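Local coordinates for TerD domain-containing protein (Streptomyces coelicolor A3, PDB 2QZ7), which is of unknown function but belongs to the TerD family, as a homologue of telluride resistance protein, and binds sodium ions in the crystal, at residues V155-R160 and E167-V172. Residues are numbered along the deposited sequence; the frame is centred on the assembly and turned at random.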
ATOM      1  N   VAL A 155      -4.933  -0.145   2.258  1.00 43.14           N
ATOM      2  CA  VAL A 155      -5.369  -1.471   2.679  1.00 44.37           C
ATOM      3  C   VAL A 155      -5.076  -1.747   4.179  1.00 44.68           C
ATOM      4  O   VAL A 155      -5.827  -2.509   4.812  1.00 44.49           O
ATOM      5  CB  VAL A 155      -4.807  -2.655   1.787  1.00 45.26           C
ATOM      6  CG1 VAL A 155      -5.002  -2.388   0.248  1.00 44.32           C
ATOM      7  CG2 VAL A 155      -3.391  -2.932   2.098  1.00 46.49           C
ATOM      8  N   ALA A 156      -4.011  -1.145   4.743  1.00 44.37           N
ATOM      9  CA  ALA A 156      -3.585  -1.509   6.114  1.00 44.35           C
ATOM     10  C   ALA A 156      -2.908  -0.352   6.821  1.00 45.05           C
ATOM     11  O   ALA A 156      -2.165   0.431   6.197  1.00 43.95           O
ATOM     12  CB  ALA A 156      -2.622  -2.741   6.071  1.00 43.12           C
ATOM     13  N   GLU A 157      -3.126  -0.279   8.129  1.00 43.37           N
ATOM     14  CA  GLU A 157      -2.493   0.736   8.954  1.00 44.36           C
ATOM     15  C   GLU A 157      -1.670   0.037  10.051  1.00 44.11           C
ATOM     16  O   GLU A 157      -2.183  -0.868  10.707  1.00 43.89           O
ATOM     17  CB  GLU A 157      -3.580   1.610   9.622  1.00 43.61           C
ATOM     18  CG  GLU A 157      -3.022   2.675  10.506  1.00 45.39           C
ATOM     19  CD  GLU A 157      -4.038   3.340  11.388  1.00 48.75           C
ATOM     20  OE1 GLU A 157      -4.582   2.661  12.296  1.00 49.23           O
ATOM     21  OE2 GLU A 157      -4.258   4.554  11.200  1.00 48.55           O
ATOM     22  N   PHE A 158      -0.419   0.449  10.243  1.00 43.97           N
ATOM     23  CA  PHE A 158       0.368   0.034  11.402  1.00 43.37           C
ATOM     24  C   PHE A 158       0.615   1.263  12.285  1.00 44.24           C
ATOM     25  O   PHE A 158       0.979   2.343  11.786  1.00 43.86           O
ATOM     26  CB  PHE A 158       1.683  -0.642  10.987  1.00 43.08           C
ATOM     27  CG  PHE A 158       1.506  -1.670   9.881  1.00 44.90           C
ATOM     28  CD1 PHE A 158       1.077  -2.961  10.176  1.00 45.57           C
ATOM     29  CD2 PHE A 158       1.739  -1.325   8.566  1.00 46.11           C
ATOM     30  CE1 PHE A 158       0.869  -3.902   9.150  1.00 47.66           C
ATOM     31  CE2 PHE A 158       1.591  -2.263   7.515  1.00 47.92           C
ATOM     32  CZ  PHE A 158       1.121  -3.544   7.818  1.00 47.54           C
ATOM     33  N   THR A 159       0.359   1.108  13.588  1.00 44.71           N
ATOM     34  CA  THR A 159       0.542   2.179  14.571  1.00 44.74           C
ATOM     35  C   THR A 159       1.187   1.589  15.819  1.00 45.71           C
ATOM     36  O   THR A 159       1.008   0.394  16.114  1.00 45.08           O
ATOM     37  CB  THR A 159      -0.803   2.899  14.955  1.00 45.63           C
ATOM     38  OG1 THR A 159      -1.738   1.944  15.444  1.00 44.05           O
ATOM     39  CG2 THR A 159      -1.420   3.601  13.761  1.00 44.73           C
ATOM     40  N   ARG A 160       1.948   2.415  16.538  1.00 47.04           N
ATOM     41  CA  ARG A 160       2.563   2.015  17.813  1.00 48.52           C
ATOM     42  C   ARG A 160       1.625   2.136  19.039  1.00 49.60           C
ATOM     43  O   ARG A 160       0.829   3.087  19.172  1.00 48.40           O
ATOM     44  CB  ARG A 160       3.823   2.848  18.117  1.00 49.52           C
ATOM     45  CG  ARG A 160       4.993   2.706  17.137  1.00 49.66           C
ATOM     46  CD  ARG A 160       6.190   3.536  17.650  1.00 51.78           C
ATOM     47  NE  ARG A 160       7.350   3.488  16.756  1.00 48.99           N
ATOM     48  CZ  ARG A 160       8.309   2.564  16.848  1.00 49.96           C
ATOM     49  NH1 ARG A 160       8.225   1.632  17.781  1.00 47.87           N
ATOM     50  NH2 ARG A 160       9.340   2.552  16.010  1.00 47.97           N
ATOM     51  N   GLU A 167       0.880  -2.400  15.969  1.00 45.53           N
ATOM     52  CA  GLU A 167      -0.378  -3.096  15.761  1.00 45.80           C
ATOM     53  C   GLU A 167      -0.915  -2.859  14.362  1.00 45.59           C
ATOM     54  O   GLU A 167      -0.603  -1.853  13.737  1.00 45.98           O
ATOM     55  CB  GLU A 167      -1.393  -2.697  16.839  1.00 46.27           C
ATOM     56  CG  GLU A 167      -0.957  -3.189  18.174  1.00 47.47           C
ATOM     57  CD  GLU A 167      -1.750  -2.637  19.337  1.00 48.31           C
ATOM     58  OE1 GLU A 167      -2.410  -1.582  19.203  1.00 50.16           O
ATOM     59  OE2 GLU A 167      -1.688  -3.266  20.395  1.00 47.79           O
ATOM     60  N   PHE A 168      -1.685  -3.827  13.866  1.00 44.72           N
ATOM     61  CA  PHE A 168      -2.255  -3.775  12.547  1.00 44.64           C
ATOM     62  C   PHE A 168      -3.725  -3.397  12.649  1.00 44.34           C
ATOM     63  O   PHE A 168      -4.409  -3.769  13.590  1.00 42.63           O
ATOM     64  CB  PHE A 168      -2.073  -5.142  11.854  1.00 44.30           C
ATOM     65  CG  PHE A 168      -3.107  -5.450  10.814  1.00 43.68           C
ATOM     66  CD1 PHE A 168      -2.971  -4.986   9.512  1.00 43.01           C
ATOM     67  CD2 PHE A 168      -4.202  -6.251  11.133  1.00 45.48           C
ATOM     68  CE1 PHE A 168      -3.923  -5.306   8.556  1.00 44.33           C
ATOM     69  CE2 PHE A 168      -5.160  -6.563  10.175  1.00 44.51           C
ATOM     70  CZ  PHE A 168      -5.024  -6.085   8.901  1.00 41.49           C
ATOM     71  N   ARG A 169      -4.198  -2.646  11.671  1.00 43.52           N
ATOM     72  CA  ARG A 169      -5.625  -2.483  11.475  1.00 44.74           C
ATOM     73  C   ARG A 169      -5.914  -2.532  10.003  1.00 44.90           C
ATOM     74  O   ARG A 169      -5.178  -1.947   9.207  1.00 45.07           O
ATOM     75  CB  ARG A 169      -6.158  -1.202  12.115  1.00 44.23           C
ATOM     76  CG  ARG A 169      -6.624  -1.495  13.498  1.00 46.58           C
ATOM     77  CD  ARG A 169      -6.967  -0.312  14.285  1.00 48.66           C
ATOM     78  NE  ARG A 169      -8.378   0.052  14.181  1.00 47.85           N
ATOM     79  CZ  ARG A 169      -8.849   1.217  14.600  1.00 47.29           C
ATOM     80  NH1 ARG A 169      -8.023   2.099  15.168  1.00 45.89           N
ATOM     81  NH2 ARG A 169     -10.139   1.494  14.477  1.00 49.04           N
ATOM     82  N   GLU A 170      -6.971  -3.247   9.652  1.00 45.01           N
ATOM     83  CA  GLU A 170      -7.483  -3.227   8.310  1.00 46.15           C
ATOM     84  C   GLU A 170      -7.930  -1.792   8.006  1.00 46.02           C
ATOM     85  O   GLU A 170      -8.635  -1.176   8.796  1.00 45.07           O
ATOM     86  CB  GLU A 170      -8.652  -4.188   8.170  1.00 45.90           C
ATOM     87  CG  GLU A 170      -9.024  -4.481   6.727  1.00 50.08           C
ATOM     88  CD  GLU A 170     -10.355  -5.183   6.603  1.00 55.50           C
ATOM     89  OE1 GLU A 170     -11.235  -4.650   5.886  1.00 58.87           O
ATOM     90  OE2 GLU A 170     -10.536  -6.240   7.244  1.00 56.79           O
ATOM     91  N   ALA A 171      -7.500  -1.251   6.869  1.00 45.29           N
ATOM     92  CA  ALA A 171      -7.880   0.110   6.534  1.00 45.41           C
ATOM     93  C   ALA A 171      -8.102   0.204   5.033  1.00 45.76           C
ATOM     94  O   ALA A 171      -7.392   0.928   4.313  1.00 45.76           O
ATOM     95  CB  ALA A 171      -6.827   1.115   7.033  1.00 44.44           C
ATOM     96  N   VAL A 172      -9.088  -0.552   4.558  1.00 46.03           N
ATOM     97  CA  VAL A 172      -9.428  -0.574   3.129  1.00 46.13           C
ATOM     98  C   VAL A 172     -10.363   0.596   2.835  1.00 45.66           C
ATOM     99  O   VAL A 172     -11.513   0.605   3.261  1.00 44.42           O
ATOM    100  CB  VAL A 172     -10.102  -1.909   2.723  1.00 46.32           C
ATOM    101  CG1 VAL A 172     -10.488  -1.915   1.212  1.00 46.66           C
ATOM    102  CG2 VAL A 172      -9.201  -3.077   3.054  1.00 46.33           C
TER
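Arg169 O is held by two donors: the N-H of Glu157, which meets it almost along the C=O axis (N to O 2.9 Å), and the CA-H of Ala156 in a weaker contact. Glu157 O likewise takes one N-H and one CA-H: Arg169 N lies in its carbonyl plane at 2.9 Å, and the CA-H of Phe168 adds a weaker contact. A second hydrogen-bonded pair, Thr159 with Glu167, again exchanges two bonds, Glu167 N to Thr159 O being the shorter at 2.8 Å. These bonds join the two strands, 152-160 and 166-175, of a beta hairpin, the latter outermost in one of the two antiparallel sheets of this TerD domain. On its other edge strand 152-160 carries a classic beta bulge, where Val155 and Ala156 both face Val109 of strand 104-113; on the hairpin side Ala171 N bonds to Val155 O from 57° above the carbonyl plane. On the face turned to strand 137-142 of the other sheet, the Phe168 ring, with CG anti to the backbone N (chi1 153°), presents its edge to Ala156 CB, 3.8 Å from CE1. Phe158 crosses it obliquely, its CE1 4.0 Å from Phe168 CD1, and Leu23 touches both phenylalanine side chains. On the opposite face, Glu157 and Arg169 run side by side; Glu157 OE1 and Arg169 NH1, 4.5 Å apart, probably attract only through charge, whereas Glu157 OE2 is salt-bridged to Arg106.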